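PDB 4CRQ: endo-1,3-beta-glucanase, family GH16 from Zobellia galactanivorans, which probably hydrolyses internal beta-1,3-glucosidic bonds of laminarin-type glucans through the GH16 catalytic module present here, which is one part of a longer protein. Local coordinates for residues I82-A87 with D225-Y230; H157-E162 with W170-Q175; F98-N103 with I116-R121. The protein carries 1 engineered substitution. All coordinates share one frame; numbering follows the deposited sequence.

Overall arrangement
The three contacts lie within one GH16 catalytic domain, a curved beta-sandwich of the jelly-roll class. Strand 80-87 pairs with strand 220-231 on one edge and strand 156-163 on the other, so interactions 1 and 2 share a sheet; the centres of interactions 1 and 2 are about 10 Å apart. Interaction 3 lies about 12 and 13 Å from them, its apolar side chains packed against both and Asp-117 O bonded to Trp-170 NE1 of interaction 2. Along the chain, interaction 1 encloses the other two, interaction 3 closing before interaction 2 opens. The calcium ligand Asp-225 sits at one end of interaction 1, while interaction 3 carries the probable catalytic motif; apolar packing lies between them.

Interaction 1 of 3, residues I82-A87 with D225-Y230; sequences IEARIA and DYVRVY. With CA (calcium ion), chain C.
An antiparallel strand pair of the GH16 jelly-roll sandwich ends at the calcium site, where Arg-85 meets Asp-225. The register is fixed by Glu-83 and Arg-228, which exchange two backbone bonds, the N of Glu-83 donating to the O of Arg-228 at 2.9 Å. On the buried face, Ile-82 CG1 lies alongside Val-229 CG2 at 4.1 Å, while Ala-84 packs by Val-227. Asp-225 divides its oxygens: its O and OD1 bind the calcium ion, each at 2.4 Å, with Glu-10, Gly-48 and waters completing the site, whereas OD2 takes a salt bridge from Arg-85 NH1 at 2.8 Å. That bond is bent (137° at the hydrogen) and arrives on the anti side of the carboxylate. The Tyr-226 ring is sandwiched between two arginines. Arg-85 CB sits over one face, offset toward the rim, 3.8 Å from the centroid; on the opposite face the Arg-228 guanidinium lies with CZ 3.5 Å above the plane, its NH2 salt-bridged to Glu-10. Farther along, the extended Glu-83 chain brings OE2 to the edge of the Tyr-230 ring, 3.1 Å from CE1 of that residue.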
loop_
_atom_site.group_PDB
_atom_site.type_symbol
_atom_site.label_atom_id
_atom_site.label_comp_id
_atom_site.label_asym_id
_atom_site.label_seq_id
_atom_site.Cartn_x
_atom_site.Cartn_y
_atom_site.Cartn_z
ATOM N N ILE A 82 3.363 4.209 11.113
ATOM C CA ILE A 82 3.318 4.635 9.711
ATOM C C ILE A 82 1.841 4.699 9.364
ATOM O O ILE A 82 1.102 3.670 9.479
ATOM C CB ILE A 82 4.091 3.672 8.778
ATOM C CG1 ILE A 82 5.588 3.596 9.179
ATOM C CG2 ILE A 82 3.963 4.080 7.298
ATOM C CD1 ILE A 82 5.958 2.346 9.934
ATOM N N GLU A 83 1.375 5.865 8.929
ATOM C CA GLU A 83 -0.057 6.039 8.734
ATOM C C GLU A 83 -0.448 6.964 7.605
ATOM O O GLU A 83 0.356 7.773 7.132
ATOM C CB GLU A 83 -0.653 6.580 10.018
ATOM C CG GLU A 83 -0.309 8.008 10.419
ATOM C CD GLU A 83 -0.958 8.321 11.743
ATOM O OE1 GLU A 83 -2.084 7.853 12.007
ATOM O OE2 GLU A 83 -0.382 9.028 12.551
ATOM N N ALA A 84 -1.692 6.874 7.183
ATOM C CA ALA A 84 -2.217 7.721 6.129
ATOM C C ALA A 84 -3.705 7.921 6.370
ATOM O O ALA A 84 -4.391 7.029 6.926
ATOM C CB ALA A 84 -2.015 7.102 4.750
ATOM N N ARG A 85 -4.197 9.086 5.941
ATOM C CA ARG A 85 -5.622 9.437 6.051
ATOM C C ARG A 85 -6.152 9.319 4.616
ATOM O O ARG A 85 -5.775 10.097 3.748
ATOM C CB ARG A 85 -5.786 10.826 6.683
ATOM C CG ARG A 85 -7.251 11.269 6.799
ATOM C CD ARG A 85 -7.402 12.479 7.720
ATOM N NE ARG A 85 -8.831 12.755 7.930
ATOM C CZ ARG A 85 -9.582 13.510 7.132
ATOM N NH1 ARG A 85 -9.044 14.119 6.061
ATOM N NH2 ARG A 85 -10.881 13.682 7.405
ATOM N N ILE A 86 -7.023 8.323 4.373
ATOM C CA ILE A 86 -7.419 7.913 3.013
ATOM C C ILE A 86 -8.928 7.731 2.874
ATOM O O ILE A 86 -9.571 7.171 3.783
ATOM C CB ILE A 86 -6.731 6.561 2.647
ATOM C CG1 ILE A 86 -5.196 6.656 2.766
ATOM C CG2 ILE A 86 -7.076 6.078 1.221
ATOM C CD1 ILE A 86 -4.452 5.332 2.531
ATOM N N ALA A 87 -9.465 8.166 1.725
ATOM C CA ALA A 87 -10.872 7.961 1.333
ATOM C C ALA A 87 -10.805 7.129 0.051
ATOM O O ALA A 87 -10.040 7.443 -0.857
ATOM C CB ALA A 87 -11.598 9.278 1.116
ATOM N N ASP A 225 -5.024 12.240 2.051
ATOM C CA ASP A 225 -4.856 13.563 2.654
ATOM C C ASP A 225 -3.389 13.735 3.077
ATOM O O ASP A 225 -2.809 14.824 2.885
ATOM C CB ASP A 225 -5.832 13.683 3.829
ATOM C CG ASP A 225 -5.844 15.063 4.486
ATOM O OD1 ASP A 225 -5.218 16.056 3.967
ATOM O OD2 ASP A 225 -6.495 15.169 5.567
ATOM N N TYR A 226 -2.778 12.705 3.651
ATOM C CA TYR A 226 -1.372 12.809 4.054
ATOM C C TYR A 226 -0.836 11.453 4.344
ATOM O O TYR A 226 -1.631 10.513 4.570
ATOM C CB TYR A 226 -1.195 13.708 5.311
ATOM C CG TYR A 226 -2.043 13.316 6.529
ATOM C CD1 TYR A 226 -1.744 12.155 7.308
ATOM C CD2 TYR A 226 -3.132 14.121 6.928
ATOM C CE1 TYR A 226 -2.499 11.815 8.444
ATOM C CE2 TYR A 226 -3.902 13.786 8.063
ATOM C CZ TYR A 226 -3.581 12.637 8.814
ATOM O OH TYR A 226 -4.303 12.307 9.935
ATOM N N VAL A 227 0.478 11.311 4.334
ATOM C CA VAL A 227 1.158 10.128 4.889
ATOM C C VAL A 227 2.069 10.698 5.994
ATOM O O VAL A 227 2.763 11.711 5.753
ATOM C CB VAL A 227 2.019 9.365 3.858
ATOM C CG1 VAL A 227 2.732 8.167 4.528
ATOM C CG2 VAL A 227 1.174 8.906 2.650
ATOM N N ARG A 228 2.075 10.084 7.187
ATOM C CA ARG A 228 2.926 10.543 8.292
ATOM C C ARG A 228 3.622 9.371 8.930
ATOM O O ARG A 228 3.031 8.259 9.037
ATOM C CB ARG A 228 2.119 11.318 9.355
ATOM C CG ARG A 228 1.545 12.633 8.868
ATOM C CD ARG A 228 0.591 13.238 9.883
ATOM N NE ARG A 228 -0.015 14.464 9.354
ATOM C CZ ARG A 228 -1.050 15.109 9.890
ATOM N NH1 ARG A 228 -1.639 14.672 11.016
ATOM N NH2 ARG A 228 -1.488 16.217 9.292
ATOM N N VAL A 229 4.869 9.612 9.359
ATOM C CA VAL A 229 5.650 8.592 10.067
ATOM C C VAL A 229 6.135 9.193 11.364
ATOM O O VAL A 229 6.767 10.263 11.346
ATOM C CB VAL A 229 6.859 8.056 9.255
ATOM C CG1 VAL A 229 7.697 7.066 10.083
ATOM C CG2 VAL A 229 6.368 7.407 7.951
ATOM N N TYR A 230 5.831 8.528 12.473
ATOM C CA TYR A 230 6.313 8.877 13.783
ATOM C C TYR A 230 7.257 7.793 14.286
ATOM O O TYR A 230 7.060 6.611 13.977
ATOM C CB TYR A 230 5.154 8.939 14.786
ATOM C CG TYR A 230 4.114 9.997 14.510
ATOM C CD1 TYR A 230 3.048 9.746 13.593
ATOM C CD2 TYR A 230 4.182 11.274 15.142
ATOM C CE1 TYR A 230 2.090 10.720 13.333
ATOM C CE2 TYR A 230 3.218 12.259 14.887
ATOM C CZ TYR A 230 2.172 11.979 13.983
ATOM O OH TYR A 230 1.232 12.954 13.728
HETATM CA CA CA C . -3.395 17.176 2.964
HETATM O O HOH W 1 -2.729 19.654 2.692
HETATM O O HOH W 2 -2.785 17.335 5.211
HETATM O O HOH W 3 -5.171 18.912 3.467
#

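Interaction 2 of 3, residues H157-E162 with W170-Q175; sequences HIYSVE and WFVDGQ
Val-161 and Trp-170 form the tight, buried side of this antiparallel hairpin, which joins strand 156-163 to strand 167-172. With Val-161 CG1 anti to the carbonyl carbon (chi1 -72°), that methyl lies over the five-membered ring of Trp-170, a CH-pi contact in which CG1 comes to 3.2 Å from CD1. Two residues along, on the same face, the Tyr-159 ring lies beside Val-172, its CD1 3.6 Å from Val-172 CG2. The backbone between these pairs is set by Ser-160 and Phe-171, which bond reciprocally; Ser-160 N reaches Phe-171 O at 3.1 Å.

On the other face oxygens and a bound water replace the methyl-indole contact. Ser-160 OG lies 3.4 Å from Phe-171 CB, and the Glu-162 side chain, from CG to the carboxylate, crosses the far end of the ring at a slant, OE1 3.6 Å from Phe-171 CZ. A water joins Ser-160 OG and Ile-158 O to Gly-174 N of the turn, in addition to the direct bond from Asp-173 N to Ile-158 O.

The solvent side is the exposed type I' turn from Val-172 to Gln-175. Asp-173 ties it back to the first strand with both carboxylate oxygens, each met on its syn side. OD2 takes the ND1 hydrogen of His-157 at 2.7 Å, nearly straight (175°) and in the imidazole plane, while OD1 takes Ile-158 N at 2.8 Å. His-157 NE2 bonds Asp-152 O, so both ring nitrogens are held and the ring's rotation is probably fixed.

The hairpin is flanked on one edge by strand 80-87, bonded to strand 156-163, and on the other by strand 175-181, bonded to strand 167-172; strand 127-135 packs against Tyr-159, Trp-170 and Val-172.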
loop_
_atom_site.group_PDB
_atom_site.type_symbol
_atom_site.label_atom_id
_atom_site.label_comp_id
_atom_site.label_asym_id
_atom_site.label_seq_id
_atom_site.Cartn_x
_atom_site.Cartn_y
_atom_site.Cartn_z
ATOM N N HIS A 157 -10.646 7.588 6.542
ATOM C CA HIS A 157 -10.273 6.799 7.714
ATOM C C HIS A 157 -8.786 6.887 7.902
ATOM O O HIS A 157 -8.053 7.195 6.946
ATOM C CB HIS A 157 -10.701 5.347 7.568
ATOM C CG HIS A 157 -12.200 5.179 7.496
ATOM N ND1 HIS A 157 -12.978 5.072 8.604
ATOM C CD2 HIS A 157 -13.061 5.125 6.405
ATOM C CE1 HIS A 157 -14.277 4.946 8.225
ATOM N NE2 HIS A 157 -14.327 4.980 6.891
ATOM N N ILE A 158 -8.320 6.609 9.113
ATOM C CA ILE A 158 -6.879 6.568 9.397
ATOM C C ILE A 158 -6.433 5.101 9.346
ATOM O O ILE A 158 -6.959 4.261 10.096
ATOM C CB ILE A 158 -6.540 7.139 10.789
ATOM C CG1 ILE A 158 -7.221 8.520 11.021
ATOM C CG2 ILE A 158 -5.012 7.160 11.003
ATOM C CD1 ILE A 158 -6.852 9.656 10.057
ATOM N N TYR A 159 -5.463 4.797 8.467
ATOM C CA TYR A 159 -4.918 3.435 8.374
ATOM C C TYR A 159 -3.497 3.472 8.883
ATOM O O TYR A 159 -2.703 4.286 8.382
ATOM C CB TYR A 159 -4.943 2.961 6.935
ATOM C CG TYR A 159 -6.359 2.909 6.396
ATOM C CD1 TYR A 159 -7.185 1.805 6.682
ATOM C CD2 TYR A 159 -6.888 3.966 5.612
ATOM C CE1 TYR A 159 -8.481 1.751 6.206
ATOM C CE2 TYR A 159 -8.206 3.911 5.120
ATOM C CZ TYR A 159 -9.004 2.796 5.417
ATOM O OH TYR A 159 -10.305 2.666 4.963
ATOM N N SER A 160 -3.135 2.622 9.865
ATOM C CA SER A 160 -1.777 2.696 10.398
ATOM C C SER A 160 -1.268 1.335 10.840
ATOM O O SER A 160 -2.057 0.404 11.066
ATOM C CB SER A 160 -1.737 3.674 11.596
ATOM O OG SER A 160 -2.518 3.157 12.664
ATOM N N VAL A 161 0.052 1.247 10.961
ATOM C CA VAL A 161 0.693 0.146 11.647
ATOM C C VAL A 161 1.614 0.716 12.690
ATOM O O VAL A 161 2.216 1.769 12.440
ATOM C CB VAL A 161 1.514 -0.809 10.726
ATOM C CG1 VAL A 161 0.583 -1.638 9.872
ATOM C CG2 VAL A 161 2.595 -0.051 9.917
ATOM N N GLU A 162 1.721 0.053 13.836
ATOM C CA GLU A 162 2.789 0.346 14.808
ATOM C C GLU A 162 3.760 -0.826 14.720
ATOM O O GLU A 162 3.377 -1.981 14.958
ATOM C CB GLU A 162 2.272 0.505 16.224
ATOM C CG GLU A 162 1.550 1.810 16.459
ATOM C CD GLU A 162 0.936 1.929 17.844
ATOM O OE1 GLU A 162 1.001 0.984 18.670
ATOM O OE2 GLU A 162 0.364 2.999 18.103
ATOM N N TRP A 170 -1.721 -3.558 13.502
ATOM C CA TRP A 170 -2.507 -2.798 12.519
ATOM C C TRP A 170 -3.713 -2.169 13.164
ATOM O O TRP A 170 -4.310 -2.745 14.095
ATOM C CB TRP A 170 -3.016 -3.698 11.392
ATOM C CG TRP A 170 -1.982 -4.205 10.429
ATOM C CD1 TRP A 170 -1.721 -3.746 9.143
ATOM C CD2 TRP A 170 -1.036 -5.304 10.647
ATOM N NE1 TRP A 170 -0.705 -4.450 8.568
ATOM C CE2 TRP A 170 -0.244 -5.409 9.415
ATOM C CE3 TRP A 170 -0.771 -6.189 11.708
ATOM C CZ2 TRP A 170 0.765 -6.363 9.262
ATOM C CZ3 TRP A 170 0.246 -7.145 11.543
ATOM C CH2 TRP A 170 0.998 -7.224 10.347
ATOM N N PHE A 171 -4.096 -1.001 12.639
ATOM C CA PHE A 171 -5.219 -0.217 13.142
ATOM C C PHE A 171 -5.981 0.451 12.015
ATOM O O PHE A 171 -5.384 0.811 10.988
ATOM C CB PHE A 171 -4.721 0.917 14.060
ATOM C CG PHE A 171 -3.786 0.469 15.177
ATOM C CD1 PHE A 171 -2.403 0.319 14.936
ATOM C CD2 PHE A 171 -4.271 0.198 16.468
ATOM C CE1 PHE A 171 -1.532 -0.087 15.954
ATOM C CE2 PHE A 171 -3.398 -0.214 17.494
ATOM C CZ PHE A 171 -2.032 -0.357 17.239
ATOM N N VAL A 172 -7.291 0.607 12.227
ATOM C CA VAL A 172 -8.119 1.465 11.381
ATOM C C VAL A 172 -8.772 2.351 12.405
ATOM O O VAL A 172 -9.388 1.826 13.358
ATOM C CB VAL A 172 -9.162 0.745 10.489
ATOM C CG1 VAL A 172 -10.087 1.774 9.805
ATOM C CG2 VAL A 172 -8.463 -0.116 9.456
ATOM N N ASP A 173 -8.607 3.675 12.231
ATOM C CA ASP A 173 -9.179 4.662 13.153
ATOM C C ASP A 173 -8.822 4.330 14.618
ATOM O O ASP A 173 -9.645 4.518 15.542
ATOM C CB ASP A 173 -10.711 4.730 12.949
ATOM C CG ASP A 173 -11.123 5.384 11.623
ATOM O OD1 ASP A 173 -10.360 6.218 11.063
ATOM O OD2 ASP A 173 -12.235 5.059 11.151
ATOM N N GLY A 174 -7.600 3.831 14.846
ATOM C CA GLY A 174 -7.147 3.479 16.188
ATOM C C GLY A 174 -7.588 2.150 16.744
ATOM O O GLY A 174 -7.186 1.807 17.858
ATOM N N GLN A 175 -8.389 1.398 15.992
ATOM C CA GLN A 175 -8.874 0.104 16.448
ATOM C C GLN A 175 -7.932 -0.980 15.939
ATOM O O GLN A 175 -7.799 -1.155 14.720
ATOM C CB GLN A 175 -10.309 -0.138 15.969
ATOM C CG GLN A 175 -10.853 -1.524 16.289
ATOM C CD GLN A 175 -12.290 -1.684 15.858
ATOM O OE1 GLN A 175 -13.148 -0.861 16.195
ATOM N NE2 GLN A 175 -12.569 -2.741 15.113
HETATM O O HOH W 4 -5.320 4.156 12.833
#

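Interaction 3 of 3, residues F98-N103 with I116-R121; sequences FWMLGN and IDIMSR. Engineered in segment 116-121: Ser-120 (natural residue Glu).
Phe-98 faces both Ile-118 and Met-119 across a classic beta bulge, where segment 116-121 carries one extra residue. Two amides converge on Phe-98 O: Ile-118 N at 2.9 Å, bent to 131° at the hydrogen, and Met-119 N at 3.1 Å, nearly straight at 169°. Met-119 O takes Phe-98 N in return, and Met-100 and Ile-116 exchange a pair of bonds beyond the bulge, so the register moves by one residue between Phe-98 and Trp-99.

The extra residue becomes the principal bump. Ile-118 directs its CB toward the first strand, and its side chain fills the hollow between Phe-98 and Met-100. CD1 sits over one face of the Phe-98 ring, 3.7 Å above the plane and offset toward the rim, while CG2 lies 3.6 Å from Phe-98 CE2. The same CD1 rests 4.0 Å from Met-100 CG, so one methyl touches both walls of the hollow.

On the opposite face, Trp-99 and Asp-117 lie side by side, Trp-99 CB 3.5 Å from Asp-117 OD1; the indole leads away, its NE1 bonded to Asn-201 OD1. In the natural sequence residues 115-120 fit the ExDxxE signature of GH16, whose last glutamate probably acts as acid/base; here that position is the engineered Ser-120.

Strand 94-102 is bordered on its other edge by strand 196-204, and strand 115-117 by strand 127-135. From strand 80-87, Ile-82 packs on Phe-98, Met-100 and Ile-118, and Ala-84 on Phe-98; from strand 156-163, Val-161 meets Ile-118, Tyr-159 meets Met-119, and Trp-163 meets Met-100 and Ile-116.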
loop_
_atom_site.group_PDB
_atom_site.type_symbol
_atom_site.label_atom_id
_atom_site.label_comp_id
_atom_site.label_asym_id
_atom_site.label_seq_id
_atom_site.Cartn_x
_atom_site.Cartn_y
_atom_site.Cartn_z
ATOM N N PHE A 98 -1.842 0.694 0.570
ATOM C CA PHE A 98 -0.893 1.556 1.248
ATOM C C PHE A 98 -0.003 0.542 1.937
ATOM O O PHE A 98 -0.479 -0.224 2.782
ATOM C CB PHE A 98 -1.654 2.428 2.235
ATOM C CG PHE A 98 -0.790 3.186 3.259
ATOM C CD1 PHE A 98 0.451 3.824 2.944
ATOM C CD2 PHE A 98 -1.277 3.312 4.591
ATOM C CE1 PHE A 98 1.174 4.530 3.927
ATOM C CE2 PHE A 98 -0.557 4.000 5.572
ATOM C CZ PHE A 98 0.674 4.613 5.240
ATOM N N TRP A 99 1.278 0.517 1.574
ATOM C CA TRP A 99 2.149 -0.578 1.997
ATOM C C TRP A 99 3.604 -0.258 2.039
ATOM O O TRP A 99 3.978 0.890 1.785
ATOM C CB TRP A 99 1.853 -1.811 1.132
ATOM C CG TRP A 99 1.897 -1.626 -0.375
ATOM C CD1 TRP A 99 1.184 -0.722 -1.172
ATOM C CD2 TRP A 99 2.676 -2.421 -1.315
ATOM N NE1 TRP A 99 1.472 -0.898 -2.503
ATOM C CE2 TRP A 99 2.373 -1.904 -2.656
ATOM C CE3 TRP A 99 3.579 -3.476 -1.185
ATOM C CZ2 TRP A 99 2.957 -2.445 -3.802
ATOM C CZ3 TRP A 99 4.151 -4.014 -2.332
ATOM C CH2 TRP A 99 3.853 -3.512 -3.617
ATOM N N MET A 100 4.436 -1.247 2.373
ATOM C CA MET A 100 5.877 -1.014 2.557
ATOM C C MET A 100 6.638 -2.232 2.089
ATOM O O MET A 100 6.146 -3.361 2.208
ATOM C CB MET A 100 6.216 -0.784 4.043
ATOM C CG MET A 100 5.383 0.316 4.714
ATOM S SD MET A 100 5.846 0.589 6.433
ATOM C CE MET A 100 7.324 1.577 6.233
ATOM N N LEU A 101 7.829 -2.011 1.553
ATOM C CA LEU A 101 8.731 -3.105 1.137
ATOM C C LEU A 101 10.133 -2.887 1.687
ATOM O O LEU A 101 10.561 -1.732 1.812
ATOM C CB LEU A 101 8.810 -3.174 -0.391
ATOM C CG LEU A 101 7.623 -3.777 -1.166
ATOM C CD1 LEU A 101 7.689 -3.414 -2.645
ATOM C CD2 LEU A 101 7.516 -5.283 -0.993
ATOM N N GLY A 102 10.881 -3.960 1.976
ATOM C CA GLY A 102 12.248 -3.794 2.482
ATOM C C GLY A 102 13.145 -3.157 1.431
ATOM O O GLY A 102 13.060 -3.506 0.236
ATOM N N ASN A 103 13.988 -2.212 1.865
ATOM C CA ASN A 103 15.030 -1.622 0.988
ATOM C C ASN A 103 15.859 -2.661 0.258
ATOM O O ASN A 103 16.312 -2.423 -0.869
ATOM C CB ASN A 103 16.014 -0.780 1.790
ATOM C CG ASN A 103 15.482 0.589 2.144
ATOM O OD1 ASN A 103 14.373 0.986 1.745
ATOM N ND2 ASN A 103 16.275 1.325 2.899
ATOM N N ILE A 116 4.982 -5.120 4.251
ATOM C CA ILE A 116 3.966 -4.772 5.251
ATOM C C ILE A 116 2.843 -4.078 4.495
ATOM O O ILE A 116 3.032 -2.967 3.997
ATOM C CB ILE A 116 4.485 -3.843 6.387
ATOM C CG1 ILE A 116 5.759 -4.418 7.056
ATOM C CG2 ILE A 116 3.356 -3.577 7.428
ATOM C CD1 ILE A 116 6.419 -3.465 8.053
ATOM N N ASP A 117 1.692 -4.744 4.391
ATOM C CA ASP A 117 0.502 -4.140 3.793
ATOM C C ASP A 117 -0.286 -3.478 4.922
ATOM O O ASP A 117 -0.893 -4.168 5.742
ATOM C CB ASP A 117 -0.345 -5.189 3.050
ATOM C CG ASP A 117 0.439 -5.898 1.957
ATOM O OD1 ASP A 117 1.213 -5.229 1.244
ATOM O OD2 ASP A 117 0.293 -7.123 1.785
ATOM N N ILE A 118 -0.257 -2.137 4.959
ATOM C CA ILE A 118 -0.918 -1.372 6.030
ATOM C C ILE A 118 -2.430 -1.371 5.787
ATOM O O ILE A 118 -3.229 -1.612 6.705
ATOM C CB ILE A 118 -0.331 0.053 6.137
ATOM C CG1 ILE A 118 1.179 -0.067 6.383
ATOM C CG2 ILE A 118 -1.063 0.843 7.229
ATOM C CD1 ILE A 118 1.884 1.265 6.343
ATOM N N MET A 119 -2.815 -1.097 4.539
ATOM C CA MET A 119 -4.207 -1.156 4.139
ATOM C C MET A 119 -4.267 -1.719 2.724
ATOM O O MET A 119 -3.505 -1.269 1.863
ATOM C CB MET A 119 -4.843 0.254 4.176
ATOM C CG MET A 119 -6.324 0.322 3.729
ATOM S SD MET A 119 -6.643 0.170 1.946
ATOM C CE MET A 119 -5.815 1.627 1.282
ATOM N N SER A 120 -5.153 -2.697 2.495
ATOM C CA SER A 120 -5.536 -3.046 1.113
ATOM C C SER A 120 -7.047 -3.328 1.136
ATOM O O SER A 120 -7.619 -3.692 2.170
ATOM C CB SER A 120 -4.715 -4.194 0.530
ATOM O OG SER A 120 -4.930 -5.371 1.262
ATOM N N ARG A 121 -7.692 -3.117 -0.010
ATOM C CA ARG A 121 -9.118 -3.386 -0.146
ATOM C C ARG A 121 -9.374 -3.863 -1.557
ATOM O O ARG A 121 -8.655 -3.466 -2.468
ATOM C CB ARG A 121 -9.937 -2.111 0.142
ATOM C CG ARG A 121 -11.455 -2.326 0.094
ATOM C CD ARG A 121 -12.170 -1.009 0.047
ATOM N NE ARG A 121 -13.619 -1.186 0.024
ATOM C CZ ARG A 121 -14.467 -0.361 -0.573
ATOM N NH1 ARG A 121 -14.017 0.717 -1.231
ATOM N NH2 ARG A 121 -15.773 -0.624 -0.511
#